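PDB 3C7D: octopine dehydrogenase from Pecten maximus, which catalyses the NADH-dependent reductive condensation of L-arginine with pyruvate to give D-octopine, the reverse of octopine dehydrogenation. Local coordinates for residues S209-A214 / D244-C249; K254-A259 / G339-A344. All coordinates share one frame; numbering follows the deposited sequence.

Contact 1: S209-A214 / D244-C249; sequences SFVHPA and DMLTAC. With PYR (pyruvic acid), chain C.
The Phe210 ring takes Cys249 on one face and Leu246 at its rim. Cys249 CB stands 3.5 Å from the ring centroid and only 13° off the normal, a CH-pi contact, while its SG lies obliquely 4.7 Å from the same centroid as a longer sulfur-aromatic contact. Phe210 CG sits between the backbone N and the carbonyl carbon (chi1 59°), which carries the ring out toward helix 240-263.

Contacts to Leu246 complete this side. Leu246 CD2 meets the ring edge in its plane, 3.6 Å from Phe210 CE1, and the same methyl touches Val211 CG2 and Ala214 CB, both at 4.0 Å. One methyl thus bridges the ring and the residues Val211 and Ala214. Leu246 O also lies 3.5 Å from Phe210 CE1, set obliquely to the ring. The contact packs the segment leading into helix 211-220, which carries His212, against helix 240-263 inside the alpha-helical domain of the octopine dehydrogenase family.

Polar chemistry belongs to the other side, where active-site His212 points away from Leu246 and Cys249. His212 NE2 donates a nearly straight hydrogen bond (173°) to pyruvate O3 at 2.8 Å, with the oxygen at the edge of the imidazole in its plane; Thr143 OG1 binds the same pyruvate.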
loop_
_atom_site.group_PDB
_atom_site.type_symbol
_atom_site.label_atom_id
_atom_site.label_comp_id
_atom_site.label_asym_id
_atom_site.label_seq_id
_atom_site.Cartn_x
_atom_site.Cartn_y
_atom_site.Cartn_z
ATOM N N SER A 209 -8.512 4.710 -2.952
ATOM C CA SER A 209 -7.435 5.553 -3.480
ATOM C C SER A 209 -7.821 7.027 -3.637
ATOM O O SER A 209 -6.973 7.917 -3.534
ATOM C CB SER A 209 -6.932 4.988 -4.811
ATOM O OG SER A 209 -6.435 3.672 -4.645
ATOM N N PHE A 210 -9.106 7.269 -3.870
ATOM C CA PHE A 210 -9.637 8.612 -4.083
ATOM C C PHE A 210 -9.593 9.536 -2.861
ATOM O O PHE A 210 -9.647 10.751 -3.018
ATOM C CB PHE A 210 -11.078 8.522 -4.595
ATOM C CG PHE A 210 -12.009 7.793 -3.667
ATOM C CD1 PHE A 210 -12.625 8.457 -2.610
ATOM C CD2 PHE A 210 -12.275 6.441 -3.855
ATOM C CE1 PHE A 210 -13.480 7.788 -1.754
ATOM C CE2 PHE A 210 -13.135 5.765 -3.003
ATOM C CZ PHE A 210 -13.739 6.440 -1.949
ATOM N N VAL A 211 -9.497 8.965 -1.660
ATOM C CA VAL A 211 -9.674 9.716 -0.397
ATOM C C VAL A 211 -8.826 10.992 -0.285
ATOM O O VAL A 211 -9.372 12.095 -0.184
ATOM C CB VAL A 211 -9.496 8.799 0.859
ATOM C CG1 VAL A 211 -9.368 9.616 2.143
ATOM C CG2 VAL A 211 -10.661 7.833 0.975
ATOM N N HIS A 212 -7.504 10.834 -0.307
ATOM C CA HIS A 212 -6.585 11.965 -0.141
ATOM C C HIS A 212 -6.611 12.956 -1.312
ATOM O O HIS A 212 -6.597 14.165 -1.078
ATOM C CB HIS A 212 -5.163 11.479 0.159
ATOM C CG HIS A 212 -5.097 10.484 1.275
ATOM N ND1 HIS A 212 -5.201 10.845 2.600
ATOM C CD2 HIS A 212 -4.957 9.138 1.261
ATOM C CE1 HIS A 212 -5.119 9.765 3.355
ATOM N NE2 HIS A 212 -4.970 8.715 2.566
ATOM N N PRO A 213 -6.635 12.456 -2.569
ATOM C CA PRO A 213 -6.922 13.344 -3.705
ATOM C C PRO A 213 -8.256 14.099 -3.582
ATOM O O PRO A 213 -8.333 15.268 -3.973
ATOM C CB PRO A 213 -6.958 12.384 -4.899
ATOM C CG PRO A 213 -6.106 11.246 -4.488
ATOM C CD PRO A 213 -6.350 11.080 -3.025
ATOM N N ALA A 214 -9.281 13.439 -3.039
ATOM C CA ALA A 214 -10.603 14.047 -2.856
ATOM C C ALA A 214 -10.596 15.134 -1.784
ATOM O O ALA A 214 -11.176 16.206 -1.981
ATOM C CB ALA A 214 -11.647 12.988 -2.533
ATOM N N ASP A 244 -19.919 14.253 -0.087
ATOM C CA ASP A 244 -20.697 13.751 -1.216
ATOM C C ASP A 244 -19.765 13.167 -2.275
ATOM O O ASP A 244 -20.036 12.097 -2.828
ATOM C CB ASP A 244 -21.558 14.868 -1.823
ATOM C CG ASP A 244 -22.689 15.314 -0.904
ATOM O OD1 ASP A 244 -22.952 14.637 0.117
ATOM O OD2 ASP A 244 -23.324 16.350 -1.211
ATOM N N MET A 245 -18.667 13.882 -2.537
ATOM C CA MET A 245 -17.635 13.476 -3.495
ATOM C C MET A 245 -17.057 12.105 -3.136
ATOM O O MET A 245 -16.862 11.259 -4.010
ATOM C CB MET A 245 -16.535 14.549 -3.561
ATOM C CG MET A 245 -15.300 14.207 -4.398
ATOM S SD MET A 245 -15.584 14.012 -6.170
ATOM C CE MET A 245 -16.129 15.656 -6.645
ATOM N N LEU A 246 -16.806 11.892 -1.846
ATOM C CA LEU A 246 -16.318 10.611 -1.345
ATOM C C LEU A 246 -17.349 9.487 -1.509
ATOM O O LEU A 246 -16.983 8.343 -1.792
ATOM C CB LEU A 246 -15.898 10.734 0.124
ATOM C CG LEU A 246 -14.641 11.543 0.454
ATOM C CD1 LEU A 246 -14.718 12.085 1.868
ATOM C CD2 LEU A 246 -13.379 10.718 0.264
ATOM N N THR A 247 -18.628 9.817 -1.333
ATOM C CA THR A 247 -19.715 8.850 -1.510
ATOM C C THR A 247 -19.840 8.450 -2.982
ATOM O O THR A 247 -19.971 7.265 -3.302
ATOM C CB THR A 247 -21.069 9.398 -0.982
ATOM O OG1 THR A 247 -20.914 9.852 0.367
ATOM C CG2 THR A 247 -22.150 8.318 -1.018
ATOM N N ALA A 248 -19.781 9.445 -3.865
ATOM C CA ALA A 248 -19.820 9.223 -5.306
ATOM C C ALA A 248 -18.750 8.224 -5.758
ATOM O O ALA A 248 -19.058 7.243 -6.436
ATOM C CB ALA A 248 -19.669 10.546 -6.046
ATOM N N CYS A 249 -17.503 8.474 -5.360
ATOM C CA CYS A 249 -16.365 7.631 -5.730
ATOM C C CYS A 249 -16.437 6.222 -5.137
ATOM O O CYS A 249 -15.944 5.267 -5.740
ATOM C CB CYS A 249 -15.055 8.295 -5.308
ATOM S SG CYS A 249 -14.670 9.827 -6.168
HETATM C C PYR C . -3.068 4.422 4.028
HETATM O O PYR C . -2.759 3.138 3.837
HETATM O OXT PYR C . -2.013 5.292 4.121
HETATM C CA PYR C . -4.436 4.893 4.135
HETATM O O3 PYR C . -4.704 6.151 3.631
HETATM C CB PYR C . -5.541 4.049 4.835
#

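Contact 2: K254-A259 / G339-A344; sequences KDVANA and GVAIAA
Val256 and Val340 hold the same rotamer, CG1 anti to the backbone N (chi1 176° and 175°), and in both this turns CG1 into the space between the helices. The two CG1 methyls meet at 3.8 Å as the side chains pass each other at a slant. The other branch of Val256, CG2, is anti to the carbonyl carbon and reaches a different neighbour, Ala341 CB, at 4.0 Å. The fork of a single valine is thereby shared between two successive residues of the facing helix, one branch to each.

One turn further along the facing helix, Ala344 joins in. Ala344 CB lies 4.3 Å from Val256 CG1, so this methyl is bordered by both Val340 and Ala344, which lie on the same side of their helix. Ala259 CB lies 4.3 Å from Ala344 O and 4.5 Å from Ala344 CB.

The contact joins helix 240-263 to the C-terminal turn of helix 330-344 within the family's alpha-helical domain. Their short axes come within 9.7 Å and cross at 47°, and the backbones are nearest at Val256 and Ala341, with CA atoms 5.9 Å apart. Residues that follow helix 330-344 extend the interface: Val346 touches Asp255 and Ala259, and Ile348 touches Ala341.

Contacts between side chains of the two segments are all methyl to methyl. Backbone bonds such as Ala344 N to Val340 O stay within a helix, while Gly339 O is held by Gln384 NE2. The association therefore rests on shape and dispersion, with burial of apolar surface in place of directional bonds.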
loop_
_atom_site.group_PDB
_atom_site.type_symbol
_atom_site.label_atom_id
_atom_site.label_comp_id
_atom_site.label_asym_id
_atom_site.label_seq_id
_atom_site.Cartn_x
_atom_site.Cartn_y
_atom_site.Cartn_z
ATOM N N LYS A 254 -18.146 0.221 -5.976
ATOM C CA LYS A 254 -19.137 -0.858 -5.990
ATOM C C LYS A 254 -19.555 -1.227 -7.414
ATOM O O LYS A 254 -19.722 -2.406 -7.730
ATOM C CB LYS A 254 -20.372 -0.467 -5.181
ATOM C CG LYS A 254 -20.244 -0.652 -3.674
ATOM C CD LYS A 254 -21.492 -0.130 -2.953
ATOM C CE LYS A 254 -22.751 -0.911 -3.347
ATOM N NZ LYS A 254 -23.996 -0.102 -3.192
ATOM N N ASP A 255 -19.723 -0.212 -8.260
ATOM C CA ASP A 255 -20.082 -0.410 -9.664
ATOM C C ASP A 255 -19.080 -1.313 -10.382
ATOM O O ASP A 255 -19.473 -2.246 -11.086
ATOM C CB ASP A 255 -20.202 0.936 -10.392
ATOM C CG ASP A 255 -21.424 1.740 -9.958
ATOM O OD1 ASP A 255 -22.385 1.153 -9.418
ATOM O OD2 ASP A 255 -21.422 2.971 -10.172
ATOM N N VAL A 256 -17.792 -1.032 -10.186
ATOM C CA VAL A 256 -16.712 -1.835 -10.762
ATOM C C VAL A 256 -16.709 -3.244 -10.160
ATOM O O VAL A 256 -16.527 -4.230 -10.874
ATOM C CB VAL A 256 -15.331 -1.150 -10.582
ATOM C CG1 VAL A 256 -14.203 -2.037 -11.105
ATOM C CG2 VAL A 256 -15.309 0.199 -11.290
ATOM N N ALA A 257 -16.930 -3.328 -8.850
ATOM C CA ALA A 257 -17.017 -4.609 -8.155
ATOM C C ALA A 257 -18.153 -5.472 -8.705
ATOM O O ALA A 257 -17.940 -6.636 -9.053
ATOM C CB ALA A 257 -17.187 -4.389 -6.655
ATOM N N ASN A 258 -19.346 -4.885 -8.792
ATOM C CA ASN A 258 -20.533 -5.570 -9.302
ATOM C C ASN A 258 -20.350 -6.081 -10.727
ATOM O O ASN A 258 -20.687 -7.231 -11.027
ATOM C CB ASN A 258 -21.764 -4.656 -9.222
ATOM C CG ASN A 258 -22.188 -4.360 -7.789
ATOM O OD1 ASN A 258 -22.142 -5.229 -6.919
ATOM N ND2 ASN A 258 -22.612 -3.124 -7.543
ATOM N N ALA A 259 -19.802 -5.223 -11.587
ATOM C CA ALA A 259 -19.571 -5.548 -12.996
ATOM C C ALA A 259 -18.526 -6.647 -13.202
ATOM O O ALA A 259 -18.607 -7.401 -14.170
ATOM C CB ALA A 259 -19.190 -4.303 -13.774
ATOM N N GLY A 339 -7.526 1.670 -14.415
ATOM C CA GLY A 339 -7.173 0.570 -15.310
ATOM C C GLY A 339 -8.140 -0.597 -15.203
ATOM O O GLY A 339 -8.539 -1.175 -16.215
ATOM N N VAL A 340 -8.516 -0.935 -13.972
ATOM C CA VAL A 340 -9.513 -1.975 -13.710
ATOM C C VAL A 340 -10.892 -1.548 -14.232
ATOM O O VAL A 340 -11.574 -2.330 -14.900
ATOM C CB VAL A 340 -9.572 -2.353 -12.200
ATOM C CG1 VAL A 340 -10.698 -3.346 -11.920
ATOM C CG2 VAL A 340 -8.244 -2.938 -11.747
ATOM N N ALA A 341 -11.280 -0.303 -13.945
ATOM C CA ALA A 341 -12.558 0.248 -14.405
ATOM C C ALA A 341 -12.729 0.165 -15.926
ATOM O O ALA A 341 -13.793 -0.230 -16.409
ATOM C CB ALA A 341 -12.725 1.681 -13.926
ATOM N N ILE A 342 -11.685 0.532 -16.669
ATOM C CA ILE A 342 -11.693 0.446 -18.135
ATOM C C ILE A 342 -11.975 -0.985 -18.609
ATOM O O ILE A 342 -12.841 -1.200 -19.463
ATOM C CB ILE A 342 -10.369 0.982 -18.754
ATOM C CG1 ILE A 342 -10.311 2.507 -18.634
ATOM C CG2 ILE A 342 -10.223 0.555 -20.225
ATOM C CD1 ILE A 342 -8.954 3.105 -18.948
ATOM N N ALA A 343 -11.260 -1.949 -18.030
ATOM C CA ALA A 343 -11.414 -3.359 -18.386
ATOM C C ALA A 343 -12.795 -3.914 -18.044
ATOM O O ALA A 343 -13.288 -4.816 -18.723
ATOM C CB ALA A 343 -10.329 -4.193 -17.732
ATOM N N ALA A 344 -13.416 -3.374 -16.998
ATOM C CA ALA A 344 -14.760 -3.791 -16.590
ATOM C C ALA A 344 -15.866 -3.140 -17.432
ATOM O O ALA A 344 -17.007 -3.610 -17.440
ATOM C CB ALA A 344 -14.977 -3.502 -15.115
#

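Helix 240-263 is common to both contacts: residues 244-249 serve contact 1 and, further along, 254-259 serve contact 2. The contact centres are 16 Å apart and the nearest atoms about 6 Å, so they do not touch directly. Helix 330-344 supplies a second connection, for Met334, upstream of its contact 2 segment, touches Phe210 of contact 1. Their relation to the active site differs. Contact 1 contains His212, which binds pyruvate, and the Phe210 side chain lies about 8 Å from that of the arginine-binding Met206. In contact 2, the Val256 side chain is about 11 Å from that of Met206, and the interface joins helices of the same domain without holding a ligand-binding residue.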